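Local coordinates for adenosine monophosphate-protein transferase FICD homolog (Caenorhabditis elegans, PDB 5JJ6) that belongs to the Fic/DOC family as a largely helical Fido-domain protein, seen here as an assembly of two copies of the chain, at residues P263-A267 with I295-F301; T157-L161 with V178-D182. All coordinates share one frame; numbering follows the deposited sequence.

Contact 1: residues P263-A267 with I295-F301; sequences PIERA and IMMRSGF
Met296 fits its side chain between Ala267 and Ile264, the first turn of helix 263-277. Its CB starts alongside that helix rather than pointing at it, and bends at chi2 (-76°) and chi3 (-72°) fold the thioether back against it. Met296 CG meets Ala267 CB at 3.8 Å. Met296 SD comes next, 4.0 Å from Ile264 CA, and its terminal CE ends 4.2 Å from Ile264 CG1. The same CE lies over one face of the Phe301 ring, near the rim, while Ile264 and Pro263 approach that ring obliquely. On the other flank Ile295 turns its CG2 branch to Ala267 CB at 4.1 Å and to the edge of the Arg266 guanidinium. Arg266, bent at chi3 (57°), lays one guanidinium face, off-centre toward its rim, over Pro263 CA and brings NH2 in plane to Ser299 OG; this hydrogen bond is weak, 3.4 Å and far from straight. The stronger partner of Arg266 is the carbonyl of Thr258, at NH1. Ser299 OG in turn makes a weak bond to Ile295 O and sits 3.6 Å from Pro263 CB. Ser299 lies within the Schellman motif that ends helix 284-297: Phe301 N reaches Met296 O and Gly300 N, at the positive-phi position, reaches Met297 O. The two helices are joined through the family signature HPFTDGNGR, so this contact pairs the start of one core helix with the end of the next. Its chemistry implies cohesion that is mainly apolar, with a single weak hydrogen bond, Arg266 to Ser299, between the segments.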
# COMPACT_ATOMS: atom_id res chain seq x y z
N PRO B 263 18.74 -28.08 -6.73
CA PRO B 263 17.86 -27.04 -6.19
C PRO B 263 18.57 -25.70 -5.99
O PRO B 263 17.98 -24.66 -6.28
CB PRO B 263 17.42 -27.63 -4.86
CG PRO B 263 17.44 -29.08 -5.08
CD PRO B 263 18.60 -29.34 -5.99
N ILE B 264 19.80 -25.73 -5.48
CA ILE B 264 20.54 -24.50 -5.25
C ILE B 264 20.83 -23.75 -6.55
O ILE B 264 20.66 -22.54 -6.65
CB ILE B 264 21.86 -24.78 -4.56
CG1 ILE B 264 21.62 -25.34 -3.17
CG2 ILE B 264 22.67 -23.52 -4.43
CD1 ILE B 264 22.90 -25.59 -2.40
N GLU B 265 21.26 -24.49 -7.56
CA GLU B 265 21.51 -23.87 -8.86
C GLU B 265 20.21 -23.40 -9.52
O GLU B 265 20.15 -22.32 -10.11
CB GLU B 265 22.27 -24.83 -9.75
CG GLU B 265 23.04 -24.12 -10.82
CD GLU B 265 24.04 -25.03 -11.49
OE1 GLU B 265 24.34 -26.11 -10.93
OE2 GLU B 265 24.55 -24.64 -12.58
N ARG B 266 19.17 -24.22 -9.41
CA ARG B 266 17.84 -23.86 -9.88
C ARG B 266 17.42 -22.50 -9.26
O ARG B 266 16.91 -21.61 -9.95
CB ARG B 266 16.86 -24.98 -9.53
CG ARG B 266 15.46 -24.77 -10.06
CD ARG B 266 14.67 -26.07 -10.10
NE ARG B 266 14.59 -26.72 -8.79
CZ ARG B 266 14.93 -27.98 -8.55
NH1 ARG B 266 15.39 -28.75 -9.53
NH2 ARG B 266 14.83 -28.48 -7.32
N ALA B 267 17.62 -22.38 -7.95
CA ALA B 267 17.30 -21.17 -7.20
C ALA B 267 18.11 -19.95 -7.67
O ALA B 267 17.56 -18.86 -7.91
CB ALA B 267 17.53 -21.41 -5.73
N ILE B 295 11.78 -21.61 -3.93
CA ILE B 295 12.41 -22.76 -4.59
C ILE B 295 13.25 -23.61 -3.62
O ILE B 295 13.18 -24.83 -3.63
CB ILE B 295 13.30 -22.31 -5.73
CG1 ILE B 295 12.47 -21.61 -6.79
CG2 ILE B 295 14.04 -23.48 -6.34
CD1 ILE B 295 13.28 -21.21 -7.95
N MET B 296 14.04 -22.96 -2.77
CA MET B 296 14.88 -23.69 -1.84
C MET B 296 14.08 -24.44 -0.77
O MET B 296 14.49 -25.51 -0.33
CB MET B 296 15.83 -22.73 -1.14
CG MET B 296 16.88 -22.18 -2.03
SD MET B 296 18.07 -23.49 -2.25
CE MET B 296 18.86 -23.51 -0.64
N MET B 297 12.93 -23.89 -0.38
CA MET B 297 12.11 -24.49 0.67
C MET B 297 11.30 -25.68 0.14
O MET B 297 11.12 -26.68 0.84
CB MET B 297 11.17 -23.45 1.28
CG MET B 297 11.88 -22.38 2.13
SD MET B 297 10.77 -21.40 3.20
CE MET B 297 10.44 -22.55 4.53
N ARG B 298 10.84 -25.58 -1.11
CA ARG B 298 10.10 -26.68 -1.70
C ARG B 298 11.01 -27.88 -1.94
O ARG B 298 10.55 -28.96 -2.30
CB ARG B 298 9.42 -26.25 -2.99
CG ARG B 298 8.55 -25.04 -2.78
CD ARG B 298 7.45 -24.91 -3.79
NE ARG B 298 7.86 -25.31 -5.12
CZ ARG B 298 7.07 -25.94 -5.97
NH1 ARG B 298 5.83 -26.25 -5.60
NH2 ARG B 298 7.51 -26.28 -7.19
N SER B 299 12.31 -27.68 -1.77
CA SER B 299 13.27 -28.77 -1.87
C SER B 299 13.80 -29.13 -0.50
O SER B 299 14.87 -29.73 -0.38
CB SER B 299 14.41 -28.40 -2.80
OG SER B 299 13.91 -28.10 -4.09
N GLY B 300 13.06 -28.74 0.54
CA GLY B 300 13.38 -29.16 1.89
C GLY B 300 14.38 -28.33 2.68
O GLY B 300 14.87 -28.78 3.71
N PHE B 301 14.72 -27.14 2.19
CA PHE B 301 15.63 -26.27 2.94
C PHE B 301 14.88 -25.37 3.89
O PHE B 301 13.73 -25.00 3.63
CB PHE B 301 16.48 -25.41 1.99
CG PHE B 301 17.57 -26.16 1.30
CD1 PHE B 301 17.33 -26.85 0.12
CD2 PHE B 301 18.85 -26.18 1.83
CE1 PHE B 301 18.34 -27.54 -0.50
CE2 PHE B 301 19.87 -26.87 1.21
CZ PHE B 301 19.61 -27.56 0.04

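Contact 2: residues T157-L161 with V178-D182; sequences TRAIL and VIGMD
Apolar contacts dominate, and Val178 is their hub, with its CG1 branch turned into helix 154-162. Leu161 CD2 approaches that methyl to 3.6 Å, the two side chains meeting at a slant, and Thr157 CG2 touches it from the preceding turn at 3.8 Å. Val178 CG1 stands there because it extends anti to its own backbone nitrogen (chi1 167°), which leaves CG2 on the Thr157 OG1 side. Ile160 adds a second patch: its CG2 meets Ile179 CG1 at 4.0 Å, with the side chains crossing at about a right angle. Ile179 starts out beside the facing helix, and its outer carbons bring it closer. The axes of the two short helical segments pass 10.4 Å apart at a crossing angle of -68°. Helix 172-191 also rests on helix 127-148, where Met181 touches Thr144; the end of helix 127-148 and the residue after it read TVAIEG, which matches the (S/T)xxxE(G/N) signature of the inhibitory helix in Fic proteins. Loop residue Leu152 touches both Ile160 and Val178, and Ile179 packs on Ile172 of the second subunit. A mixed contact joins Leu161 to Asp182: the side chains slide past each other in opposite directions, with CD2 3.5 Å from Asp182 CB and CD1 3.8 Å from Asp182 OD1. The polar partners lie outside the two segments. Thr157 OG1 hydrogen-bonds to the carbonyl of Ser153, the residue just before helix 154-162, and Asp182 OD2 forms a long, weak ion pair with Arg186 one turn further along its helix.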
# COMPACT_ATOMS: atom_id res chain seq x y z
N THR B 157 12.90 -3.99 13.83
CA THR B 157 12.11 -4.84 12.95
C THR B 157 11.31 -5.83 13.76
O THR B 157 10.12 -6.05 13.52
CB THR B 157 12.99 -5.56 11.93
OG1 THR B 157 13.60 -4.57 11.09
CG2 THR B 157 12.16 -6.47 11.06
N ARG B 158 11.98 -6.43 14.73
CA ARG B 158 11.33 -7.38 15.62
C ARG B 158 10.20 -6.68 16.36
O ARG B 158 9.09 -7.18 16.40
CB ARG B 158 12.33 -7.97 16.60
CG ARG B 158 11.71 -8.98 17.54
CD ARG B 158 12.64 -9.24 18.70
NE ARG B 158 13.36 -10.50 18.58
CZ ARG B 158 12.91 -11.64 19.10
NH1 ARG B 158 11.75 -11.65 19.74
NH2 ARG B 158 13.62 -12.75 18.96
N ALA B 159 10.49 -5.50 16.92
CA ALA B 159 9.48 -4.75 17.66
C ALA B 159 8.24 -4.46 16.82
O ALA B 159 7.12 -4.59 17.30
CB ALA B 159 10.07 -3.46 18.17
N ILE B 160 8.44 -4.06 15.57
CA ILE B 160 7.33 -3.81 14.66
C ILE B 160 6.53 -5.08 14.37
O ILE B 160 5.31 -5.06 14.36
CB ILE B 160 7.84 -3.23 13.33
CG1 ILE B 160 8.41 -1.83 13.53
CG2 ILE B 160 6.73 -3.19 12.28
CD1 ILE B 160 9.05 -1.28 12.27
N LEU B 161 7.21 -6.17 14.05
CA LEU B 161 6.48 -7.37 13.63
C LEU B 161 5.86 -8.19 14.78
O LEU B 161 4.75 -8.70 14.66
CB LEU B 161 7.41 -8.27 12.79
CG LEU B 161 7.84 -7.72 11.42
CD1 LEU B 161 8.71 -8.72 10.65
CD2 LEU B 161 6.64 -7.32 10.58
N VAL B 178 8.79 -3.33 5.98
CA VAL B 178 8.93 -4.44 6.91
C VAL B 178 7.64 -5.26 6.96
O VAL B 178 7.66 -6.49 6.75
CB VAL B 178 9.30 -3.91 8.32
CG1 VAL B 178 9.14 -4.98 9.37
CG2 VAL B 178 10.73 -3.39 8.31
N ILE B 179 6.53 -4.57 7.20
CA ILE B 179 5.23 -5.22 7.28
C ILE B 179 4.86 -6.00 6.02
O ILE B 179 4.46 -7.17 6.09
CB ILE B 179 4.13 -4.19 7.63
CG1 ILE B 179 4.32 -3.71 9.08
CG2 ILE B 179 2.76 -4.81 7.52
CD1 ILE B 179 3.97 -2.26 9.33
N GLY B 180 5.00 -5.34 4.87
CA GLY B 180 4.78 -5.98 3.58
C GLY B 180 5.61 -7.23 3.36
O GLY B 180 5.07 -8.25 2.94
N MET B 181 6.91 -7.17 3.65
CA MET B 181 7.75 -8.34 3.47
C MET B 181 7.28 -9.49 4.34
O MET B 181 7.17 -10.63 3.87
CB MET B 181 9.22 -8.05 3.79
CG MET B 181 10.15 -8.06 2.58
SD MET B 181 10.15 -9.53 1.50
CE MET B 181 10.15 -10.84 2.71
N ASP B 182 6.99 -9.19 5.60
CA ASP B 182 6.48 -10.20 6.52
C ASP B 182 5.23 -10.86 5.94
O ASP B 182 5.08 -12.09 5.98
CB ASP B 182 6.20 -9.56 7.89
CG ASP B 182 5.65 -10.55 8.91
OD1 ASP B 182 6.41 -11.45 9.33
OD2 ASP B 182 4.47 -10.41 9.30

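In the fold
From the N terminus, after four shorter helices (16-26 to 71-84), the chain runs through helix 89-120, which later lies against contact 1, and then helix 127-148. Contact 2 closes a short loop, folding helix 154-162 onto helix 172-191 across 16 intervening residues. Contact 1 opens only after that, and closes a loop of 27 residues between helices 263-277 and 284-297. The two are therefore in series, neither nesting nor crossing, with centres 25 Å apart and nearest atoms about 11 Å. Helix 172-191 bridges them: it carries half of contact 2, and its Leu188 and Asn189 touch Met297. Helix 327-346 then returns to pack on both segments of contact 1.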